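Local coordinates for protein TetR family transcriptional regulator (Rhodococcus erythropolis, PDB 4ZA6) that probably represses transcription as the TetR-family regulator QsdR, controlling qsdA and with it the degradation of N-acylhomoserine lactone quorum-sensing signals, at residues A15-A20 / A30-V35; R9-A14 / L51-A56. All blocks are in the same frame, centred on the assembly; numbering follows the deposited sequence.

Interaction 1 (A15-A20 / A30-V35); sequences ASMYLA and AERLGV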
# COMPACT_ATOMS: atom_id res chain seq x y z
N ALA A 15 2.33 6.53 -13.61
CA ALA A 15 1.55 5.33 -13.31
C ALA A 15 1.47 4.40 -14.53
O ALA A 15 1.58 3.18 -14.35
CB ALA A 15 0.15 5.71 -12.84
N SER A 16 1.35 4.95 -15.76
CA SER A 16 1.33 4.11 -16.97
C SER A 16 2.68 3.40 -17.20
O SER A 16 2.70 2.27 -17.66
CB SER A 16 0.88 4.90 -18.21
OG SER A 16 1.94 5.49 -18.94
N MET A 17 3.79 4.07 -16.85
CA MET A 17 5.13 3.51 -16.95
C MET A 17 5.27 2.35 -15.96
O MET A 17 5.79 1.30 -16.34
CB MET A 17 6.19 4.58 -16.68
CG MET A 17 6.30 5.61 -17.78
SD MET A 17 7.28 7.06 -17.29
CE MET A 17 8.91 6.49 -17.68
N TYR A 18 4.75 2.51 -14.72
CA TYR A 18 4.77 1.46 -13.69
C TYR A 18 3.96 0.25 -14.16
O TYR A 18 4.49 -0.86 -14.18
CB TYR A 18 4.26 1.99 -12.33
CG TYR A 18 3.99 0.92 -11.28
CD1 TYR A 18 5.03 0.15 -10.76
CD2 TYR A 18 2.70 0.70 -10.80
CE1 TYR A 18 4.78 -0.85 -9.82
CE2 TYR A 18 2.45 -0.30 -9.86
CZ TYR A 18 3.49 -1.07 -9.37
OH TYR A 18 3.24 -2.04 -8.43
N LEU A 19 2.72 0.49 -14.65
CA LEU A 19 1.82 -0.52 -15.18
C LEU A 19 2.36 -1.22 -16.42
O LEU A 19 2.03 -2.39 -16.65
CB LEU A 19 0.47 0.10 -15.48
CG LEU A 19 -0.69 -0.85 -15.48
CD1 LEU A 19 -0.98 -1.39 -14.06
CD2 LEU A 19 -1.91 -0.23 -16.10
N ALA A 20 3.18 -0.51 -17.21
CA ALA A 20 3.79 -1.07 -18.42
C ALA A 20 5.13 -1.78 -18.13
O ALA A 20 5.75 -2.32 -19.04
CB ALA A 20 3.97 0.01 -19.48
N ALA A 30 9.50 13.65 -18.43
CA ALA A 30 9.50 15.07 -18.80
C ALA A 30 9.23 15.26 -20.30
O ALA A 30 8.46 16.15 -20.69
CB ALA A 30 10.83 15.70 -18.41
N GLU A 31 9.83 14.40 -21.15
CA GLU A 31 9.64 14.45 -22.60
C GLU A 31 8.19 14.12 -22.96
O GLU A 31 7.59 14.83 -23.74
CB GLU A 31 10.64 13.51 -23.33
CG GLU A 31 10.52 13.49 -24.85
CD GLU A 31 11.80 13.10 -25.56
OE1 GLU A 31 11.99 11.90 -25.87
OE2 GLU A 31 12.63 14.01 -25.80
N ARG A 32 7.61 13.06 -22.35
CA ARG A 32 6.20 12.67 -22.58
C ARG A 32 5.22 13.79 -22.18
O ARG A 32 4.21 14.00 -22.87
CB ARG A 32 5.84 11.38 -21.84
CG ARG A 32 6.31 10.12 -22.55
CD ARG A 32 5.93 8.90 -21.76
NE ARG A 32 6.48 7.69 -22.34
CZ ARG A 32 6.21 6.46 -21.91
NH1 ARG A 32 5.35 6.27 -20.92
NH2 ARG A 32 6.76 5.41 -22.50
N LEU A 33 5.53 14.51 -21.10
CA LEU A 33 4.71 15.62 -20.62
C LEU A 33 4.90 16.91 -21.41
O LEU A 33 4.07 17.83 -21.32
CB LEU A 33 5.00 15.88 -19.14
CG LEU A 33 4.42 14.87 -18.15
CD1 LEU A 33 5.01 15.09 -16.79
CD2 LEU A 33 2.90 14.99 -18.06
N GLY A 34 5.99 16.99 -22.16
CA GLY A 34 6.36 18.18 -22.91
C GLY A 34 6.88 19.26 -21.97
O GLY A 34 6.66 20.45 -22.22
N VAL A 35 7.56 18.85 -20.89
CA VAL A 35 8.12 19.80 -19.92
C VAL A 35 9.63 19.59 -19.72
O VAL A 35 10.14 18.51 -19.98
CB VAL A 35 7.38 19.85 -18.55
CG1 VAL A 35 5.92 20.24 -18.73
CG2 VAL A 35 7.50 18.52 -17.80
O HOH W 1 3.90 3.72 -20.52
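Arg32 reaches from helix 26-33 across to helix 4-19 and brings its NH1 to 3.3 Å from CG of Met17, a close approach without a hydrogen bond. Met17 comes at the guanidinium obliquely, and SD, the next atom of its chain, is 4.2 Å from the same NH1. Ser16 takes a different place, at the edge of the guanidinium and near its plane. Its OG is 4.0 Å from Arg32 NH1, too far for a direct bond, and one water spans the interval: the water accepts from NH1 at 3.0 Å and is hydrogen-bonded to Ser16 OG at 3.1 Å. The reach depends on an almost fully stretched arginine, with chi2 at 180° and chi3 at -174°, since the CA atoms of Met17 and Arg32 are 10.8 Å apart. Farther out, Arg32 NH2 forms a salt bridge with Glu22 OE1, in the connection between the two helices, and Ser16 OG is hydrogen-bonded to the carbonyl of Thr13. Nearby, Leu33 packs on Arg9, Ala10 and Thr13. Gly34 then ends its helix in a Schellman motif, whose positive phi suits a glycine, and the chain turns into helix 37-44, completing the helix-turn-helix of TetR-type DNA-binding domains. Between 15-20 and 30-35 the contact rests on the arginine arm. With NH2 paired to Glu22 and NH1 bonded to the water, rotation of the guanidinium is probably limited, and its charge is met by polar partners while the CG methylene of the buried Met17 lies against it.

Interaction 2 (R9-A14 / L51-A56); sequences RAIDTA and LGTVLA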
# COMPACT_ATOMS: atom_id res chain seq x y z
N ARG A 9 -1.56 14.95 -14.58
CA ARG A 9 -0.99 14.50 -15.85
C ARG A 9 0.32 13.77 -15.57
O ARG A 9 0.53 12.68 -16.09
CB ARG A 9 -0.75 15.67 -16.81
CG ARG A 9 -2.02 16.21 -17.45
CD ARG A 9 -1.67 17.14 -18.58
NE ARG A 9 -2.75 18.08 -18.88
CZ ARG A 9 -2.76 19.35 -18.49
NH1 ARG A 9 -1.75 19.85 -17.79
NH2 ARG A 9 -3.79 20.13 -18.80
N ALA A 10 1.16 14.35 -14.68
CA ALA A 10 2.45 13.77 -14.29
C ALA A 10 2.31 12.41 -13.62
O ALA A 10 3.00 11.48 -14.01
CB ALA A 10 3.24 14.74 -13.43
N ILE A 11 1.40 12.29 -12.62
CA ILE A 11 1.19 11.01 -11.91
C ILE A 11 0.58 9.97 -12.85
O ILE A 11 1.03 8.82 -12.85
CB ILE A 11 0.36 11.18 -10.62
CG1 ILE A 11 0.98 12.25 -9.68
CG2 ILE A 11 0.14 9.82 -9.90
CD1 ILE A 11 0.01 12.75 -8.61
N ASP A 12 -0.42 10.37 -13.65
CA ASP A 12 -1.06 9.46 -14.59
C ASP A 12 -0.06 8.86 -15.58
O ASP A 12 -0.13 7.67 -15.87
CB ASP A 12 -2.22 10.13 -15.33
CG ASP A 12 -3.44 10.40 -14.47
OD1 ASP A 12 -3.43 10.01 -13.28
OD2 ASP A 12 -4.41 10.99 -14.99
N THR A 13 0.87 9.69 -16.08
CA THR A 13 1.90 9.26 -17.02
C THR A 13 2.89 8.35 -16.33
O THR A 13 3.22 7.30 -16.87
CB THR A 13 2.51 10.49 -17.76
OG1 THR A 13 1.44 11.28 -18.32
CG2 THR A 13 3.47 10.08 -18.87
N ALA A 14 3.33 8.73 -15.12
CA ALA A 14 4.26 7.92 -14.30
C ALA A 14 3.64 6.55 -13.94
O ALA A 14 4.31 5.54 -14.03
CB ALA A 14 4.65 8.69 -13.06
N LEU A 51 7.49 7.99 -7.43
CA LEU A 51 7.17 6.56 -7.40
C LEU A 51 6.33 6.21 -6.17
O LEU A 51 5.35 5.47 -6.30
CB LEU A 51 8.43 5.67 -7.52
CG LEU A 51 8.20 4.14 -7.56
CD1 LEU A 51 7.31 3.72 -8.75
CD2 LEU A 51 9.50 3.40 -7.57
N GLY A 52 6.65 6.81 -5.03
CA GLY A 52 5.88 6.64 -3.80
C GLY A 52 4.43 7.07 -3.97
O GLY A 52 3.53 6.38 -3.50
N THR A 53 4.19 8.19 -4.67
CA THR A 53 2.83 8.71 -4.94
C THR A 53 2.07 7.74 -5.82
O THR A 53 0.91 7.47 -5.55
CB THR A 53 2.94 10.09 -5.59
OG1 THR A 53 3.65 10.94 -4.70
CG2 THR A 53 1.57 10.70 -5.96
N VAL A 54 2.74 7.24 -6.88
CA VAL A 54 2.21 6.30 -7.86
C VAL A 54 1.77 5.01 -7.13
O VAL A 54 0.65 4.55 -7.31
CB VAL A 54 3.28 6.04 -8.97
CG1 VAL A 54 3.01 4.75 -9.75
CG2 VAL A 54 3.38 7.24 -9.93
N LEU A 55 2.66 4.48 -6.29
CA LEU A 55 2.41 3.26 -5.51
C LEU A 55 1.37 3.46 -4.43
O LEU A 55 0.62 2.53 -4.17
CB LEU A 55 3.73 2.73 -4.92
CG LEU A 55 4.78 2.30 -5.94
CD1 LEU A 55 6.08 1.87 -5.25
CD2 LEU A 55 4.24 1.22 -6.87
N ALA A 56 1.31 4.66 -3.83
CA ALA A 56 0.30 4.98 -2.81
C ALA A 56 -1.10 5.01 -3.45
O ALA A 56 -2.04 4.51 -2.87
CB ALA A 56 0.60 6.34 -2.19
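Val54 and Ile11 meet where helix 47-69 passes across helix 4-19; their CA atoms, 6.3 Å apart, are the nearest pair of the two segments. The working branch of Val54 is CG2: chi1 of 160° puts CG1 anti to the backbone N and leaves CG2 beside that N. CG2 rests 3.7 Å from CB of Ala14 and 4.1 Å from CG2 of Ile11, and is also 4.1 Å from Ile11 O. One methyl thus fills the notch between residues a helical turn apart on helix 4-19, with Ala14 small enough to let the valine come near. The side chains of Ile11 and Val54 run past each other in opposite directions, touching through their CG2 branches. The other branch of Ile11 serves Thr53: CD1 is 3.7 Å from Thr53 CG2, the two side chains crossing at about a right angle. Thr53 turns its methyl to the isoleucine while its OG1, placed beside the backbone N, bonds to the carbonyl of Glu49 in the preceding turn; the hydroxyl is thus satisfied within its own helix, and the methyl is what enters the contact. No hydrogen bond links the segments; the fit is of methyl groups, between short axes that approach to 9.6 Å at an angle of 77°. Elsewhere on helix 4-19, Ala10 and Thr13 pack on Leu33 of helix 26-33, and Thr13 OG1 is tied to Arg9 O. Helix 47-69 in turn sets Leu51 and Leu55 against helix 103-111 and Leu55 and Ala56 against helix 115-133; it thus carries helix 4-19 on one part of its surface and helices of the C-terminal body on others.

In the fold
Both interactions use helix 4-19, and their centres are 9 Å apart on the same side of the chain's centre. Interaction 2 joins its middle to helix 47-69; interaction 1, made by its last turns with helix 26-33, lies within the chain span that interaction 2 closes. They touch directly: Tyr18 CZ is 3.5 Å from Leu55 CD2, and Leu33 CD1 is 3.8 Å from Ala10 CA. The first helix thereby sits between the helix-turn-helix, formed by helices 26-33 and 37-44, and the long helix that leads into the ligand-sensing domain of TetR regulators, an arrangement consistent with passing shifts of that domain to the DNA-binding helices.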